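Local atomic coordinates of ribosomal-protein-S5-alanine N-acetyltransferase (Vibrio fischeri, PDB entry 3IGR), a protein that probably transfers an acetyl group from acetyl-CoA to the N-terminal alanine of ribosomal protein uS5, as a member of the GNAT acetyltransferase family. Residues Ala35-Lys40 with Ala136-Asn141; Gly111-Ala116 with Ala145-Ala150; Val119-Met124 with His131-Ala136; Leu163-Asn166 with Asp171-Leu174. All coordinates share one frame; numbering follows the deposited sequence. Where two conformers were deposited one is given.

Contact 1: Ala35-Lys40 with Ala136-Asn141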
loop_
_atom_site.group_PDB
_atom_site.type_symbol
_atom_site.label_atom_id
_atom_site.label_comp_id
_atom_site.label_asym_id
_atom_site.label_seq_id
_atom_site.Cartn_x
_atom_site.Cartn_y
_atom_site.Cartn_z
ATOM N N ALA A 35 -18.836 -19.355 8.195
ATOM C CA ALA A 35 -18.814 -20.766 8.643
ATOM C C ALA A 35 -17.655 -21.629 8.103
ATOM O O ALA A 35 -16.997 -22.331 8.885
ATOM C CB ALA A 35 -20.165 -21.432 8.384
ATOM N N PRO A 36 -17.379 -21.568 6.776
ATOM C CA PRO A 36 -16.250 -22.341 6.225
ATOM C C PRO A 36 -14.872 -21.838 6.681
ATOM O O PRO A 36 -13.879 -22.561 6.585
ATOM C CB PRO A 36 -16.386 -22.144 4.697
ATOM C CG PRO A 36 -17.659 -21.434 4.475
ATOM C CD PRO A 36 -18.016 -20.740 5.735
ATOM N N TRP A 37 -14.818 -20.614 7.189
ATOM C CA TRP A 37 -13.544 -19.965 7.482
ATOM C C TRP A 37 -13.172 -19.872 8.972
ATOM O O TRP A 37 -12.009 -19.674 9.318
ATOM C CB TRP A 37 -13.556 -18.577 6.860
ATOM C CG TRP A 37 -13.731 -18.607 5.378
ATOM C CD1 TRP A 37 -14.848 -18.267 4.678
ATOM C CD2 TRP A 37 -12.754 -19.005 4.408
ATOM N NE1 TRP A 37 -14.629 -18.413 3.330
ATOM C CE2 TRP A 37 -13.353 -18.870 3.135
ATOM C CE3 TRP A 37 -11.434 -19.466 4.491
ATOM C CZ2 TRP A 37 -12.671 -19.165 1.948
ATOM C CZ3 TRP A 37 -10.753 -19.765 3.309
ATOM C CH2 TRP A 37 -11.379 -19.612 2.054
ATOM N N GLU A 38 -14.157 -20.017 9.849
ATOM C CA GLU A 38 -13.950 -19.758 11.270
ATOM C C GLU A 38 -14.489 -20.892 12.131
ATOM O O GLU A 38 -15.310 -21.661 11.673
ATOM C CB GLU A 38 -14.565 -18.406 11.652
ATOM C CG GLU A 38 -13.733 -17.204 11.144
ATOM C CD GLU A 38 -14.361 -15.862 11.472
ATOM O OE1 GLU A 38 -13.821 -14.825 11.029
ATOM O OE2 GLU A 38 -15.402 -15.843 12.167
ATOM N N PRO A 39 -14.019 -21.013 13.380
ATOM C CA PRO A 39 -14.547 -22.098 14.218
ATOM C C PRO A 39 -16.060 -22.002 14.416
ATOM O O PRO A 39 -16.616 -20.898 14.371
ATOM C CB PRO A 39 -13.830 -21.880 15.550
ATOM C CG PRO A 39 -12.547 -21.182 15.176
ATOM C CD PRO A 39 -12.932 -20.270 14.051
ATOM N N LYS A 40 -16.712 -23.155 14.580
ATOM C CA LYS A 40 -18.139 -23.235 14.967
ATOM C C LYS A 40 -18.425 -22.255 16.105
ATOM O O LYS A 40 -17.657 -22.184 17.078
ATOM C CB LYS A 40 -18.480 -24.665 15.433
ATOM C CG LYS A 40 -19.942 -24.904 15.808
ATOM C CD LYS A 40 -20.181 -26.324 16.334
ATOM C CE LYS A 40 -21.661 -26.542 16.683
ATOM N NZ LYS A 40 -21.869 -27.886 17.349
ATOM N N ALA A 136 -2.443 -15.671 11.663
ATOM C CA ALA A 136 -2.401 -17.000 11.074
ATOM C C ALA A 136 -3.598 -17.141 10.127
ATOM O O ALA A 136 -4.703 -16.712 10.452
ATOM C CB ALA A 136 -2.477 -18.051 12.154
ATOM N N TYR A 137 -3.378 -17.744 8.968
ATOM C CA TYR A 137 -4.431 -17.846 7.955
ATOM C C TYR A 137 -4.362 -19.174 7.219
ATOM O O TYR A 137 -3.270 -19.739 7.016
ATOM C CB TYR A 137 -4.356 -16.668 6.972
ATOM C CG TYR A 137 -3.145 -16.648 6.057
ATOM C CD1 TYR A 137 -3.199 -17.230 4.783
ATOM C CD2 TYR A 137 -1.954 -16.015 6.447
ATOM C CE1 TYR A 137 -2.107 -17.197 3.923
ATOM C CE2 TYR A 137 -0.844 -15.972 5.585
ATOM C CZ TYR A 137 -0.929 -16.562 4.336
ATOM O OH TYR A 137 0.158 -16.543 3.501
ATOM N N ILE A 138 -5.531 -19.673 6.822
ATOM C CA ILE A 138 -5.610 -20.891 6.024
ATOM C C ILE A 138 -5.019 -20.563 4.627
ATOM O O ILE A 138 -5.403 -19.558 4.018
ATOM C CB ILE A 138 -7.082 -21.392 5.900
ATOM C CG1 ILE A 138 -7.646 -21.800 7.268
ATOM C CG2 ILE A 138 -7.182 -22.572 4.893
ATOM C CD1 ILE A 138 -9.193 -21.740 7.377
ATOM N N PRO A 139 -4.097 -21.400 4.117
ATOM C CA PRO A 139 -3.418 -21.020 2.870
ATOM C C PRO A 139 -4.356 -20.659 1.715
ATOM O O PRO A 139 -4.013 -19.793 0.918
ATOM C CB PRO A 139 -2.583 -22.263 2.508
ATOM C CG PRO A 139 -2.382 -22.977 3.781
ATOM C CD PRO A 139 -3.609 -22.688 4.640
ATOM N N ARG A 140 -5.524 -21.287 1.615
ATOM C CA ARG A 140 -6.391 -20.987 0.477
ATOM C C ARG A 140 -7.233 -19.716 0.671
ATOM O O ARG A 140 -7.967 -19.318 -0.226
ATOM C CB ARG A 140 -7.232 -22.207 0.053
ATOM C CG ARG A 140 -8.378 -22.536 0.972
ATOM C CD ARG A 140 -8.985 -23.903 0.657
ATOM N NE ARG A 140 -10.056 -24.198 1.609
ATOM C CZ ARG A 140 -9.891 -24.755 2.810
ATOM N NH1 ARG A 140 -8.689 -25.125 3.248
ATOM N NH2 ARG A 140 -10.950 -24.950 3.574
ATOM N N ASN A 141 -7.122 -19.088 1.842
ATOM C CA ASN A 141 -7.713 -17.767 2.069
ATOM C C ASN A 141 -6.834 -16.670 1.447
ATOM O O ASN A 141 -6.081 -15.979 2.147
ATOM C CB ASN A 141 -7.910 -17.521 3.571
ATOM C CG ASN A 141 -8.825 -16.345 3.860
ATOM O OD1 ASN A 141 -9.168 -15.563 2.970
ATOM N ND2 ASN A 141 -9.212 -16.205 5.124
#
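Trp37 reaches across to the turn Ile138-Asn141 with the six-membered part of its indole, an example of how one large ring can tie a loop to the end of a strand. The side chain leaves the backbone at CB with CG anti to its own carbonyl carbon (chi1 -60°), and the indole carries the contact on from there. CE3 comes first, 4.0 Å from ND2 of Asn141 and 4.3 Å from CD1 of Ile138. One atom further out, CZ3 makes the closest approach, 3.6 Å to CB of Asn141. At the far end CH2 stands 4.1 Å from the backbone O of Arg140 and 4.3 Å from CG of the same residue. The ring and the amide of Asn141 are inclined by 38°, so they slant past one another rather than stack. Within the loop itself, CB of Pro36 covers one face of the indole, offset toward its rim.

The partner surface is braced by bonds of its own. Asn141 N donates to Ile138 O (2.8 Å) to close a type I beta turn, and Asn141 OD1 caps the next helix through Ser144 N, which holds the amide in place while its CB receives the indole. Ile138 also places CD1 4.0 Å from the backbone O of Trp37. The guanidinium of Arg140 is engaged by Glu170 in a salt bridge.

The contact thus joins the loop between helices 31-34 and 48-63 to the connection from strand 132-137 into helix 142-150, while Ile138 also packs on His172 of the neighbouring strand 168-178.

Contact 2: Gly111-Ala116 with Ala145-Ala150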
loop_
_atom_site.group_PDB
_atom_site.type_symbol
_atom_site.label_atom_id
_atom_site.label_comp_id
_atom_site.label_asym_id
_atom_site.label_seq_id
_atom_site.Cartn_x
_atom_site.Cartn_y
_atom_site.Cartn_z
ATOM N N GLY A 111 -10.487 -2.615 -0.081
ATOM C CA GLY A 111 -9.341 -2.371 0.789
ATOM C C GLY A 111 -9.709 -1.958 2.210
ATOM O O GLY A 111 -8.872 -1.423 2.948
ATOM N N ILE A 112 -10.955 -2.194 2.609
ATOM C CA ILE A 112 -11.402 -1.724 3.920
ATOM C C ILE A 112 -10.652 -2.492 5.015
ATOM O O ILE A 112 -10.260 -1.912 6.023
ATOM C CB ILE A 112 -12.937 -1.838 4.095
ATOM C CG1 ILE A 112 -13.660 -0.880 3.126
ATOM C CG2 ILE A 112 -13.363 -1.557 5.534
ATOM C CD1 ILE A 112 -15.077 -1.268 2.852
HETATM N N MSE A 113 -10.444 -3.791 4.802
HETATM C CA MSE A 113 -9.819 -4.624 5.808
HETATM C C MSE A 113 -8.358 -4.215 6.008
HETATM O O MSE A 113 -7.887 -4.091 7.138
HETATM C CB MSE A 113 -9.924 -6.098 5.420
HETATM C CG MSE A 113 -9.612 -7.047 6.562
HETATM SE SE MSE A 113 -11.144 -7.323 7.756
HETATM C CE MSE A 113 -11.186 -5.642 8.782
ATOM N N ARG A 114 -7.644 -4.042 4.902
ATOM C CA ARG A 114 -6.258 -3.597 4.929
ATOM C C ARG A 114 -6.088 -2.290 5.721
ATOM O O ARG A 114 -5.236 -2.217 6.621
ATOM C CB ARG A 114 -5.730 -3.426 3.503
ATOM C CG ARG A 114 -4.251 -3.074 3.436
ATOM C CD ARG A 114 -3.873 -2.546 2.062
ATOM N NE ARG A 114 -4.533 -1.275 1.758
ATOM C CZ ARG A 114 -5.368 -1.081 0.743
ATOM N NH1 ARG A 114 -5.644 -2.063 -0.094
ATOM N NH2 ARG A 114 -5.906 0.103 0.555
ATOM N N ARG A 115 -6.904 -1.283 5.412
ATOM C CA ARG A 115 -6.852 -0.002 6.136
ATOM C C ARG A 115 -7.189 -0.133 7.609
ATOM O O ARG A 115 -6.509 0.458 8.453
ATOM C CB ARG A 115 -7.765 1.069 5.505
ATOM C CG ARG A 115 -7.473 1.427 4.053
ATOM C CD ARG A 115 -8.316 2.665 3.605
ATOM N NE ARG A 115 -7.801 3.924 4.173
ATOM C CZ ARG A 115 -8.099 5.149 3.721
ATOM N NH1 ARG A 115 -8.934 5.315 2.708
ATOM N NH2 ARG A 115 -7.566 6.222 4.288
ATOM N N ALA A 116 -8.246 -0.893 7.922
ATOM C CA ALA A 116 -8.667 -1.106 9.316
ATOM C C ALA A 116 -7.575 -1.769 10.157
ATOM O O ALA A 116 -7.294 -1.341 11.285
ATOM C CB ALA A 116 -9.984 -1.926 9.370
ATOM N N ALA A 145 -4.488 -13.552 2.927
ATOM C CA ALA A 145 -3.049 -13.559 2.630
ATOM C C ALA A 145 -2.617 -12.198 2.075
ATOM O O ALA A 145 -1.588 -11.665 2.479
ATOM C CB ALA A 145 -2.702 -14.656 1.623
ATOM N N LYS A 146 -3.416 -11.647 1.163
ATOM C CA LYS A 146 -3.076 -10.377 0.510
ATOM C C LYS A 146 -3.098 -9.190 1.456
ATOM O O LYS A 146 -2.245 -8.309 1.365
ATOM C CB LYS A 146 -3.936 -10.135 -0.730
ATOM C CG LYS A 146 -3.276 -10.627 -2.038
ATOM C CD LYS A 146 -2.559 -12.000 -1.863
ATOM C CE LYS A 146 -1.102 -11.854 -1.364
ATOM N NZ LYS A 146 -0.520 -13.134 -0.870
ATOM N N VAL A 147 -4.051 -9.186 2.383
ATOM C CA VAL A 147 -4.085 -8.185 3.427
ATOM C C VAL A 147 -2.758 -8.205 4.192
ATOM O O VAL A 147 -2.068 -7.189 4.265
ATOM C CB VAL A 147 -5.270 -8.408 4.401
ATOM C CG1 VAL A 147 -5.053 -7.630 5.701
ATOM C CG2 VAL A 147 -6.585 -8.007 3.737
ATOM N N LEU A 148 -2.410 -9.367 4.740
ATOM C CA LEU A 148 -1.200 -9.519 5.550
ATOM C C LEU A 148 0.062 -9.149 4.776
ATOM O O LEU A 148 0.927 -8.443 5.300
ATOM C CB LEU A 148 -1.100 -10.935 6.134
ATOM C CG LEU A 148 -2.203 -11.297 7.141
ATOM C CD1 LEU A 148 -2.136 -12.761 7.537
ATOM C CD2 LEU A 148 -2.133 -10.428 8.375
ATOM N N ALA A 149 0.158 -9.602 3.529
ATOM C CA ALA A 149 1.302 -9.255 2.690
ATOM C C ALA A 149 1.394 -7.742 2.506
ATOM O O ALA A 149 2.486 -7.158 2.582
ATOM C CB ALA A 149 1.207 -9.955 1.320
ATOM N N ALA A 150 0.250 -7.100 2.279
ATOM C CA ALA A 150 0.233 -5.664 2.000
ATOM C C ALA A 150 0.679 -4.846 3.221
ATOM O O ALA A 150 1.167 -3.710 3.079
ATOM C CB ALA A 150 -1.147 -5.215 1.530
#
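NH2 of Arg114, a residue whose CD touches Ala150, is hydrogen-bonded to OD1 of Asn76 of the second subunit, so the start of helix 112-126 also faces that subunit. This helix begins just after its N-cap residue, Gly111; in GNAT enzymes the loop before it typically binds the pyrophosphate of acetyl-CoA, as is probable here. The axes of the segments 112-116 and 145-150 cross at -40°, 9.5 Å apart at closest approach. The CA atoms of Arg114 and Val147 come within 5.3 Å.

Val147 has its CB directed at helix 112-126, and its CG2 branch lies 4.2 Å from CB of Met113, a selenomethionine, and 4.3 Å from the backbone N of Arg114. Beyond CB, the chain of Met113 turns from Val147 toward Tyr101 and Leu103 of strand 96-103. Arg114 is extended at first, CG anti to the backbone N (chi1 -175°), and bends at chi3. Its aliphatic part can therefore lie against helix 142-150 while the charged end goes to the other subunit; His9 of that subunit also packs on Arg114. Gly111 O sits over the centre of one guanidinium face, 4.1 Å above the plane. CB of Ala150 meets the Arg114 chain at CD, 3.9 Å away.

Contact 3: Val119-Met124 with His131-Ala136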
loop_
_atom_site.group_PDB
_atom_site.type_symbol
_atom_site.label_atom_id
_atom_site.label_comp_id
_atom_site.label_asym_id
_atom_site.label_seq_id
_atom_site.Cartn_x
_atom_site.Cartn_y
_atom_site.Cartn_z
ATOM N N VAL A 119 -4.245 0.567 10.502
ATOM C CA VAL A 119 -4.326 1.723 11.373
ATOM C C VAL A 119 -4.323 1.261 12.833
ATOM O O VAL A 119 -3.719 1.901 13.688
ATOM C CB VAL A 119 -5.506 2.634 10.996
ATOM C CG1 VAL A 119 -6.862 2.065 11.472
ATOM C CG2 VAL A 119 -5.254 4.032 11.484
ATOM N N THR A 120 -4.952 0.123 13.095
ATOM C CA THR A 120 -4.948 -0.445 14.440
ATOM C C THR A 120 -3.623 -1.133 14.826
ATOM O O THR A 120 -3.212 -1.033 15.973
ATOM C CB THR A 120 -6.143 -1.370 14.665
ATOM O OG1 THR A 120 -6.124 -2.424 13.689
ATOM C CG2 THR A 120 -7.425 -0.580 14.551
ATOM N N ILE A 121 -2.952 -1.812 13.895
ATOM C CA ILE A 121 -1.609 -2.348 14.172
ATOM C C ILE A 121 -0.686 -1.194 14.558
ATOM O O ILE A 121 0.100 -1.282 15.515
ATOM C CB ILE A 121 -0.973 -3.098 12.965
ATOM C CG1 ILE A 121 -1.337 -4.568 12.954
ATOM C CG2 ILE A 121 0.526 -3.190 13.095
ATOM C CD1 ILE A 121 -2.728 -4.870 12.731
ATOM N N ASP A 122 -0.774 -0.112 13.798
ATOM C CA ASP A 122 0.041 1.054 14.049
ATOM C C ASP A 122 -0.170 1.585 15.465
ATOM O O ASP A 122 0.787 1.991 16.153
ATOM C CB ASP A 122 -0.354 2.134 13.059
ATOM C CG ASP A 122 0.808 2.689 12.351
ATOM O OD1 ASP A 122 1.065 2.204 11.222
ATOM O OD2 ASP A 122 1.476 3.587 12.918
ATOM N N TRP A 123 -1.432 1.602 15.884
ATOM C CA TRP A 123 -1.768 2.010 17.238
ATOM C C TRP A 123 -1.268 0.999 18.300
ATOM O O TRP A 123 -0.796 1.393 19.357
ATOM C CB TRP A 123 -3.269 2.266 17.345
ATOM C CG TRP A 123 -3.690 2.808 18.670
ATOM C CD1 TRP A 123 -3.659 4.123 19.079
ATOM C CD2 TRP A 123 -4.239 2.061 19.754
ATOM N NE1 TRP A 123 -4.141 4.227 20.362
ATOM C CE2 TRP A 123 -4.507 2.980 20.801
ATOM C CE3 TRP A 123 -4.538 0.703 19.946
ATOM C CZ2 TRP A 123 -5.048 2.580 22.027
ATOM C CZ3 TRP A 123 -5.097 0.309 21.170
ATOM C CH2 TRP A 123 -5.330 1.246 22.192
HETATM N N MSE A 124 -1.364 -0.296 18.011
HETATM C CA MSE A 124 -0.893 -1.314 18.952
HETATM C C MSE A 124 0.630 -1.190 19.190
HETATM O O MSE A 124 1.129 -1.436 20.299
HETATM C CB MSE A 124 -1.251 -2.714 18.460
HETATM C CG MSE A 124 -2.765 -2.980 18.394
HETATM SE SE MSE A 124 -3.536 -2.947 20.194
HETATM C CE MSE A 124 -2.628 -4.463 20.965
ATOM N N HIS A 131 5.598 -5.395 20.842
ATOM C CA HIS A 131 6.783 -5.726 20.054
ATOM C C HIS A 131 6.431 -6.540 18.802
ATOM O O HIS A 131 7.112 -6.428 17.784
ATOM C CB HIS A 131 7.776 -6.524 20.909
ATOM C CG HIS A 131 8.974 -7.024 20.162
ATOM N ND1 HIS A 131 9.900 -6.179 19.592
ATOM C CD2 HIS A 131 9.401 -8.280 19.899
ATOM C CE1 HIS A 131 10.848 -6.893 19.010
ATOM N NE2 HIS A 131 10.565 -8.171 19.180
ATOM N N ARG A 132 5.370 -7.343 18.899
ATOM C CA ARG A 132 5.061 -8.393 17.904
ATOM C C ARG A 132 3.553 -8.566 17.783
ATOM O O ARG A 132 2.858 -8.630 18.807
ATOM C CB ARG A 132 5.698 -9.725 18.342
ATOM C CG ARG A 132 5.249 -10.991 17.579
ATOM C CD ARG A 132 5.664 -12.265 18.349
ATOM N NE ARG A 132 5.203 -13.499 17.712
ATOM C CZ ARG A 132 5.813 -14.083 16.680
ATOM N NH1 ARG A 132 6.913 -13.544 16.157
ATOM N NH2 ARG A 132 5.322 -15.203 16.159
ATOM N N ILE A 133 3.047 -8.640 16.553
ATOM C CA ILE A 133 1.641 -8.974 16.303
ATOM C C ILE A 133 1.676 -10.218 15.427
ATOM O O ILE A 133 2.375 -10.226 14.382
ATOM C CB ILE A 133 0.822 -7.846 15.567
ATOM C CG1 ILE A 133 0.820 -6.512 16.324
ATOM C CG2 ILE A 133 -0.617 -8.266 15.325
ATOM C CD1 ILE A 133 0.000 -6.502 17.567
HETATM N N MSE A 134 0.971 -11.249 15.841
HETATM C CA MSE A 134 0.873 -12.516 15.168
HETATM C C MSE A 134 -0.458 -12.652 14.423
HETATM O O MSE A 134 -1.462 -12.266 14.901
HETATM C CB MSE A 134 0.985 -13.658 16.177
HETATM C CG MSE A 134 2.381 -13.967 16.691
HETATM SE SE MSE A 134 2.559 -15.136 18.288
HETATM C CE MSE A 134 1.061 -14.593 19.286
ATOM N N ALA A 135 -0.419 -13.231 13.248
ATOM C CA ALA A 135 -1.605 -13.545 12.457
ATOM C C ALA A 135 -1.369 -14.893 11.804
ATOM O O ALA A 135 -0.220 -15.225 11.468
ATOM C CB ALA A 135 -1.857 -12.484 11.384
ATOM N N ALA A 136 -2.443 -15.671 11.663
ATOM C CA ALA A 136 -2.401 -17.000 11.074
ATOM C C ALA A 136 -3.598 -17.141 10.127
ATOM O O ALA A 136 -4.703 -16.712 10.452
ATOM C CB ALA A 136 -2.477 -18.051 12.154
#
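Ile121 and Ile133 bring the two backbones nearest, their CA atoms 7.7 Å apart, where helix 112-126 passes over strand 132-137. These are the last two elements of a beta-alpha-beta crossover that begins with strand 96-103, which pairs in parallel with 132-137. Regular backbone bonds such as Met124 N to Thr120 O (2.8 Å) keep the helical residues in fixed positions, so that Ile121 and Met124, three residues apart, both meet the same strand residue.

That residue is Ile133, whose CB is directed at the helix. With CG1 anti to the carbonyl carbon (chi1 -58°), its longer branch runs alongside the helix, CG1 facing Ile121 and CD1 reaching Met124. CD1 stands 4.1 Å from CB of Met124. One bond nearer the backbone, CG1 of Ile133 lies 4.4 Å from CG1 of Ile121. Met124, a selenomethionine, thus touches the strand residue through the root of its side chain. The chain then bends at chi2 and chi3, and the Met124 side chain also packs on Tyr86 and Ile89 of strand 79-90, Ile121 resting on Tyr86 too. Ile133 touches Val99 of strand 96-103.

All three residues are buried, and every side-chain atom that meets across the contact is an aliphatic carbon. Dispersion and the exclusion of water therefore hold helix to strand here, with 120 Å² removed from solvent between the segments. Such forces have little directionality: the fit probably rests on side-chain shape, framed by backbone bonds such as that of Met124 with Leu130 and by the strand's pairing in the sheet.

Contact 4: Leu163-Asn166 with Asp171-Leu174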
loop_
_atom_site.group_PDB
_atom_site.type_symbol
_atom_site.label_atom_id
_atom_site.label_comp_id
_atom_site.label_asym_id
_atom_site.label_seq_id
_atom_site.Cartn_x
_atom_site.Cartn_y
_atom_site.Cartn_z
ATOM N N LEU A 163 -6.223 -25.471 13.513
ATOM C CA LEU A 163 -7.510 -25.125 14.094
ATOM C C LEU A 163 -8.613 -25.972 13.491
ATOM O O LEU A 163 -8.584 -26.302 12.295
ATOM C CB LEU A 163 -7.848 -23.663 13.827
ATOM C CG LEU A 163 -7.388 -22.665 14.861
ATOM C CD1 LEU A 163 -7.544 -21.219 14.330
ATOM C CD2 LEU A 163 -8.226 -22.892 16.120
ATOM N N TYR A 164 -9.591 -26.307 14.320
ATOM C CA TYR A 164 -10.673 -27.196 13.894
ATOM C C TYR A 164 -11.791 -26.324 13.370
ATOM O O TYR A 164 -12.377 -25.540 14.104
ATOM C CB TYR A 164 -11.140 -28.063 15.064
ATOM C CG TYR A 164 -11.970 -29.268 14.650
ATOM C CD1 TYR A 164 -11.355 -30.432 14.184
ATOM C CD2 TYR A 164 -13.360 -29.227 14.698
ATOM C CE1 TYR A 164 -12.106 -31.557 13.794
ATOM C CE2 TYR A 164 -14.138 -30.347 14.296
ATOM C CZ TYR A 164 -13.503 -31.499 13.856
ATOM O OH TYR A 164 -14.249 -32.599 13.485
ATOM N N ILE A 165 -12.020 -26.407 12.068
ATOM C CA ILE A 165 -12.931 -25.507 11.396
ATOM C C ILE A 165 -13.873 -26.318 10.519
ATOM O O ILE A 165 -13.411 -27.101 9.690
ATOM C CB ILE A 165 -12.151 -24.474 10.540
ATOM C CG1 ILE A 165 -11.400 -23.488 11.453
ATOM C CG2 ILE A 165 -13.103 -23.737 9.595
ATOM C CD1 ILE A 165 -10.351 -22.627 10.754
ATOM N N ASN A 166 -15.189 -26.142 10.703
ATOM C CA ASN A 166 -16.170 -26.768 9.800
ATOM C C ASN A 166 -15.905 -28.280 9.669
ATOM O O ASN A 166 -15.894 -28.813 8.572
ATOM C CB ASN A 166 -16.142 -26.083 8.406
ATOM C CG ASN A 166 -17.372 -26.402 7.567
ATOM O OD1 ASN A 166 -18.442 -26.681 8.100
ATOM N ND2 ASN A 166 -17.228 -26.338 6.251
ATOM N N ASP A 171 -4.689 -26.582 8.157
ATOM C CA ASP A 171 -3.346 -26.021 8.110
ATOM C C ASP A 171 -3.443 -24.474 8.152
ATOM O O ASP A 171 -4.396 -23.892 7.620
ATOM C CB ASP A 171 -2.622 -26.468 6.812
ATOM C CG ASP A 171 -2.368 -27.988 6.736
ATOM O OD1 ASP A 171 -2.636 -28.729 7.704
ATOM O OD2 ASP A 171 -1.861 -28.456 5.693
ATOM N N HIS A 172 -2.479 -23.816 8.807
ATOM C CA HIS A 172 -2.406 -22.355 8.804
ATOM C C HIS A 172 -0.993 -21.882 8.600
ATOM O O HIS A 172 -0.052 -22.463 9.168
ATOM C CB HIS A 172 -2.861 -21.776 10.140
ATOM C CG HIS A 172 -4.342 -21.776 10.327
ATOM N ND1 HIS A 172 -5.058 -20.630 10.580
ATOM C CD2 HIS A 172 -5.238 -22.789 10.329
ATOM C CE1 HIS A 172 -6.334 -20.931 10.732
ATOM N NE2 HIS A 172 -6.470 -22.238 10.593
ATOM N N ILE A 173 -0.852 -20.813 7.818
ATOM C CA ILE A 173 0.412 -20.106 7.688
ATOM C C ILE A 173 0.601 -19.226 8.909
ATOM O O ILE A 173 -0.319 -18.528 9.306
ATOM C CB ILE A 173 0.452 -19.232 6.398
ATOM C CG1 ILE A 173 0.137 -20.072 5.151
ATOM C CG2 ILE A 173 1.786 -18.526 6.269
ATOM C CD1 ILE A 173 1.116 -21.210 4.879
ATOM N N LEU A 174 1.774 -19.269 9.520
ATOM C CA LEU A 174 2.047 -18.391 10.659
ATOM C C LEU A 174 2.813 -17.175 10.159
ATOM O O LEU A 174 3.803 -17.307 9.433
ATOM C CB LEU A 174 2.853 -19.115 11.753
ATOM C CG LEU A 174 2.370 -20.525 12.146
ATOM C CD1 LEU A 174 3.404 -21.257 12.972
ATOM C CD2 LEU A 174 1.046 -20.446 12.868
#
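A beta hairpin formed by strands 164-165 and 168-178, at the margin of the GNAT sheet, gathers the side chains of Leu163 and Ile165 against the imidazole of His172. The chain turns a corner at Leu163, and a backbone hydrogen bond between Leu163 and Glu170 connects the two arms nearby.

His172 directs its CB toward segment 163-166, and with CG anti to the carbonyl carbon (chi1 -77°) the ring presents its CE1-NE2 side to the two aliphatic residues. Leu163 makes contact at two levels: its CB is 3.8 Å from NE2, and its CD1 lies 3.8 Å from CE1. CB meets the ring at a slant, while CD1 stands above the ring plane near CE1. Ile165 approaches differently, with its terminal methyl at the imidazole edge and in the ring plane. Around the same histidine, Ala136 adds a further apolar contact, and the ring of Tyr162 meets it with the planes at about 55°.

A polar atom thus sits in hydrocarbon surroundings. NE2 is buried without a polar partner in the model, which would be expected to disfavour a charged imidazole. The nearest atom of Ile165 to that nitrogen is CD1, 3.9 Å from NE2.

Overall arrangement
Contact 3 is the most interior of the four, its three touching residues all buried and all aliphatic at the points of touch. Contact 2 uses the same helix, 112-126, nearer its start, but lies at the subunit boundary, where an arginine combines apolar packing with a polar bond to the partner chain. Strand 132-137 links contacts 3 and 1, which share Ala136; contact 1 is only partly buried and rests on an indole against a turn. Contact 4, which touches contact 1, lies farthest from the chain centre (about 16 Å between centres), yet two of its three touching residues are buried; it sets a histidine ring against aliphatic groups. Tyr137 packs on Ala145 and Leu148, joining contacts 1 and 2.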